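Local coordinates for P22 protein (Trypanosoma brucei, PDB 3JV1) that probably serves as an accessory factor specific for RNA editing of the cytochrome oxidase subunit II transcript, and belongs to the Mam33 family, at residues 110-114 with 115-119; 37-40 with 41-44. All coordinates share one frame; numbering follows the deposited sequence.

Contact 1 of 2, residues 110-114 with 115-119; sequences ALDTS and AEAQF
The carboxylate of Asp-112 lies flat beneath the methyl of Ala-117, whose CB sits over one face of the group, 3.3 Å from Asp-112 CG. Ser-114 brings two donors to Asp-112 OD1 from that same face. Its N reaches Asp-112 OD1 at 2.9 Å almost in line with the C-O bond, completing an Asx turn, while Ser-114 OG bonds to OD1 at 3.0 Å from 45° out of the plane. A chi1 of 66° swings Ser-114 OG back over the start of helix 115-121, where it also accepts from Ala-117 N at 3.0 Å: Ser-114 is the N-cap. The Gln-118 side chain bends back at chi2 (77°) so that NE2 bonds to Thr-113 O, but the carbonyls of Thr-113 and Ser-114 are less surely placed, and the amide's detailed fit is doubtful. Ala-115 N donates to Glu-116 OE2 of the second subunit, and this chain's Glu-116 OE2 accepts from Ala-115 N of the third. Thus Ser-114 relays between Asp-112 and the helix start, and the carboxylate, close to the helix's N-terminal end, would probably have its negative charge stabilised there.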
loop_
_atom_site.group_PDB
_atom_site.type_symbol
_atom_site.label_atom_id
_atom_site.label_comp_id
_atom_site.label_asym_id
_atom_site.label_seq_id
_atom_site.Cartn_x
_atom_site.Cartn_y
_atom_site.Cartn_z
ATOM N N ALA A 110 -0.844 15.703 -10.325
ATOM C CA ALA A 110 -1.918 15.654 -9.344
ATOM C C ALA A 110 -3.145 14.926 -9.898
ATOM O O ALA A 110 -3.796 14.166 -9.187
ATOM C CB ALA A 110 -2.295 17.067 -8.917
ATOM N N LEU A 111 -3.448 15.159 -11.171
ATOM C CA LEU A 111 -4.598 14.533 -11.818
ATOM C C LEU A 111 -4.347 13.078 -12.217
ATOM O O LEU A 111 -5.278 12.278 -12.303
ATOM C CB LEU A 111 -4.989 15.329 -13.066
ATOM C CG LEU A 111 -5.587 16.712 -12.836
ATOM C CD1 LEU A 111 -5.763 17.414 -14.164
ATOM C CD2 LEU A 111 -6.915 16.580 -12.125
ATOM N N ASP A 112 -3.088 12.747 -12.472
ATOM C CA ASP A 112 -2.718 11.400 -12.873
ATOM C C ASP A 112 -3.064 10.421 -11.759
ATOM O O ASP A 112 -2.611 10.574 -10.628
ATOM C CB ASP A 112 -1.220 11.343 -13.160
ATOM C CG ASP A 112 -0.819 10.100 -13.925
ATOM O OD1 ASP A 112 -1.491 9.059 -13.771
ATOM O OD2 ASP A 112 0.183 10.169 -14.669
ATOM N N THR A 113 -3.864 9.410 -12.077
ATOM C CA THR A 113 -4.245 8.430 -11.071
ATOM C C THR A 113 -3.571 7.065 -11.246
ATOM O O THR A 113 -3.967 6.101 -10.607
ATOM C CB THR A 113 -5.775 8.223 -11.053
ATOM O OG1 THR A 113 -6.229 7.894 -12.370
ATOM C CG2 THR A 113 -6.480 9.487 -10.577
ATOM N N SER A 114 -2.554 6.975 -12.099
ATOM C CA SER A 114 -1.866 5.697 -12.300
ATOM C C SER A 114 -1.139 5.266 -11.022
ATOM O O SER A 114 -0.912 6.075 -10.134
ATOM C CB SER A 114 -0.869 5.810 -13.451
ATOM O OG SER A 114 0.190 6.692 -13.133
ATOM N N ALA A 115 -0.778 3.991 -10.926
ATOM C CA ALA A 115 -0.077 3.504 -9.742
ATOM C C ALA A 115 1.254 4.229 -9.626
ATOM O O ALA A 115 1.683 4.578 -8.528
ATOM C CB ALA A 115 0.146 2.004 -9.833
ATOM N N GLU A 116 1.894 4.468 -10.768
ATOM C CA GLU A 116 3.174 5.170 -10.795
ATOM C C GLU A 116 3.019 6.613 -10.304
ATOM O O GLU A 116 3.856 7.109 -9.551
ATOM C CB GLU A 116 3.765 5.164 -12.206
ATOM C CG GLU A 116 5.094 5.898 -12.299
ATOM C CD GLU A 116 6.108 5.403 -11.270
ATOM O OE1 GLU A 116 7.023 6.178 -10.920
ATOM O OE2 GLU A 116 5.994 4.239 -10.819
ATOM N N ALA A 117 1.950 7.284 -10.726
ATOM C CA ALA A 117 1.709 8.658 -10.294
ATOM C C ALA A 117 1.485 8.695 -8.787
ATOM O O ALA A 117 1.956 9.603 -8.111
ATOM C CB ALA A 117 0.500 9.241 -11.014
ATOM N N GLN A 118 0.759 7.713 -8.259
ATOM C CA GLN A 118 0.513 7.659 -6.824
ATOM C C GLN A 118 1.812 7.545 -6.046
ATOM O O GLN A 118 1.987 8.200 -5.022
ATOM C CB GLN A 118 -0.353 6.462 -6.446
ATOM C CG GLN A 118 -1.840 6.718 -6.433
ATOM C CD GLN A 118 -2.422 6.748 -7.812
ATOM O OE1 GLN A 118 -2.348 7.761 -8.509
ATOM N NE2 GLN A 118 -2.996 5.626 -8.232
ATOM N N PHE A 119 2.719 6.696 -6.515
ATOM C CA PHE A 119 3.974 6.528 -5.811
ATOM C C PHE A 119 4.798 7.813 -5.789
ATOM O O PHE A 119 5.375 8.171 -4.765
ATOM C CB PHE A 119 4.805 5.413 -6.431
ATOM C CG PHE A 119 6.141 5.260 -5.792
ATOM C CD1 PHE A 119 6.247 4.766 -4.496
ATOM C CD2 PHE A 119 7.290 5.678 -6.451
ATOM C CE1 PHE A 119 7.479 4.693 -3.858
ATOM C CE2 PHE A 119 8.530 5.612 -5.824
ATOM C CZ PHE A 119 8.625 5.117 -4.520
#

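Contact 2 of 2, residues 37-40 with 41-44; sequences DRKP and GVTH
Lys-39 to Val-42 form a type II beta turn with Pro-40 and Gly-41 at its corners, closed by a bond of 2.9 Å from Val-42 N to Lys-39 O at an N-H...O angle of 152°. Gly-41 takes a positive phi (88°), the usual conformation of the second corner of a type II turn. Val-42 CB lies 3.3 Å from Lys-39 O, in front of the oxygen. Val-42 CG2, set beside the backbone N because CG1 takes the anti position (chi1 179°), comes alongside Lys-39 CB at 4.1 Å, a light aliphatic touch between the two ends of the turn; Gln-123 of the second subunit also packs on Val-42. Arg-38 turns its guanidinium toward the turn, with Pro-40 CA 3.9 Å above one face and offset toward the rim. Water 1 sits between the two arms: it accepts from Arg-38 NE at 2.7 Å and lies 2.7 Å from Val-42 O, to which it can donate, though other acceptors compete for its protons. Arg-38 NH2 makes a salt bridge to Asp-169 OD1, which also takes the N-H of Gly-41. Through this shared carboxylate the turn, in the loop between strands 35-37 and 46-51, is pinned to helix 152-181, where Phe-161, Trp-164, Ser-165 and Ala-168 pack against Arg-38.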
loop_
_atom_site.group_PDB
_atom_site.type_symbol
_atom_site.label_atom_id
_atom_site.label_comp_id
_atom_site.label_asym_id
_atom_site.label_seq_id
_atom_site.Cartn_x
_atom_site.Cartn_y
_atom_site.Cartn_z
ATOM N N ASP A 37 -18.884 10.122 -12.542
ATOM C CA ASP A 37 -18.252 9.058 -13.290
ATOM C C ASP A 37 -18.343 7.796 -12.446
ATOM O O ASP A 37 -17.465 7.517 -11.629
ATOM C CB ASP A 37 -16.798 9.458 -13.569
ATOM C CG ASP A 37 -15.974 8.338 -14.152
ATOM O OD1 ASP A 37 -16.433 7.689 -15.115
ATOM O OD2 ASP A 37 -14.850 8.120 -13.647
ATOM N N ARG A 38 -19.436 7.056 -12.635
ATOM C CA ARG A 38 -19.684 5.815 -11.904
ATOM C C ARG A 38 -20.199 4.727 -12.840
ATOM O O ARG A 38 -21.142 4.938 -13.604
ATOM C CB ARG A 38 -20.700 6.052 -10.778
ATOM C CG ARG A 38 -21.037 4.818 -9.927
ATOM C CD ARG A 38 -22.218 4.042 -10.490
ATOM N NE ARG A 38 -22.472 2.809 -9.748
ATOM C CZ ARG A 38 -23.444 1.946 -10.038
ATOM N NH1 ARG A 38 -24.265 2.177 -11.057
ATOM N NH2 ARG A 38 -23.593 0.843 -9.312
ATOM N N LYS A 39 -19.559 3.567 -12.782
ATOM C CA LYS A 39 -19.952 2.427 -13.605
ATOM C C LYS A 39 -20.249 1.238 -12.704
ATOM O O LYS A 39 -19.621 1.073 -11.663
ATOM C CB LYS A 39 -18.834 2.051 -14.583
ATOM C CG LYS A 39 -18.630 3.043 -15.716
ATOM C CD LYS A 39 -17.319 3.797 -15.580
ATOM C CE LYS A 39 -16.132 2.855 -15.685
ATOM N NZ LYS A 39 -14.845 3.605 -15.744
ATOM N N PRO A 40 -21.220 0.400 -13.091
ATOM C CA PRO A 40 -21.573 -0.778 -12.293
ATOM C C PRO A 40 -20.314 -1.585 -11.984
ATOM O O PRO A 40 -19.481 -1.794 -12.867
ATOM C CB PRO A 40 -22.521 -1.541 -13.215
ATOM C CG PRO A 40 -23.190 -0.441 -13.992
ATOM C CD PRO A 40 -22.040 0.477 -14.316
ATOM N N GLY A 41 -20.164 -2.022 -10.736
ATOM C CA GLY A 41 -18.996 -2.810 -10.374
ATOM C C GLY A 41 -17.782 -2.004 -9.944
ATOM O O GLY A 41 -16.795 -2.570 -9.478
ATOM N N VAL A 42 -17.846 -0.686 -10.117
ATOM C CA VAL A 42 -16.757 0.199 -9.729
ATOM C C VAL A 42 -17.219 0.969 -8.497
ATOM O O VAL A 42 -18.124 1.794 -8.576
ATOM C CB VAL A 42 -16.415 1.193 -10.856
ATOM C CG1 VAL A 42 -15.294 2.106 -10.417
ATOM C CG2 VAL A 42 -16.002 0.436 -12.110
ATOM N N THR A 43 -16.597 0.693 -7.356
ATOM C CA THR A 43 -16.977 1.342 -6.109
ATOM C C THR A 43 -16.368 2.740 -5.914
ATOM O O THR A 43 -17.031 3.642 -5.399
ATOM C CB THR A 43 -16.645 0.412 -4.901
ATOM O OG1 THR A 43 -16.955 1.073 -3.665
ATOM C CG2 THR A 43 -15.188 0.036 -4.914
ATOM N N HIS A 44 -15.127 2.936 -6.344
ATOM C CA HIS A 44 -14.484 4.241 -6.200
ATOM C C HIS A 44 -14.727 5.169 -7.392
ATOM O O HIS A 44 -13.882 5.305 -8.265
ATOM C CB HIS A 44 -12.983 4.055 -5.974
ATOM C CG HIS A 44 -12.658 3.371 -4.682
ATOM N ND1 HIS A 44 -11.388 2.951 -4.362
ATOM C CD2 HIS A 44 -13.443 3.036 -3.631
ATOM C CE1 HIS A 44 -11.401 2.383 -3.169
ATOM N NE2 HIS A 44 -12.637 2.423 -2.704
HETATM O O HOH W 1 -20.724 1.067 -8.634
#

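In the fold
Following the chain from the N-terminal helix 2-18, contact 2 comes first: it closes the connection between the edge strand 35-37 and strand 46-51 of the antiparallel sheet and holds it to the C-terminal helix 152-181. The sheet then runs through to strand 95-104, and contact 1 follows, at the joint between helices 107-111 and 115-121. The two are in series, neither nested nor crossed; the centres of contact 1 and contact 2 are about 19 Å apart, and the nearest atoms of contact 1 and contact 2 about 9 Å. What they share is the trimer. Contact 1 meets both other subunits, whereas contact 2 packs on residues 122-124 of the second, just beyond that subunit's helix 115-121.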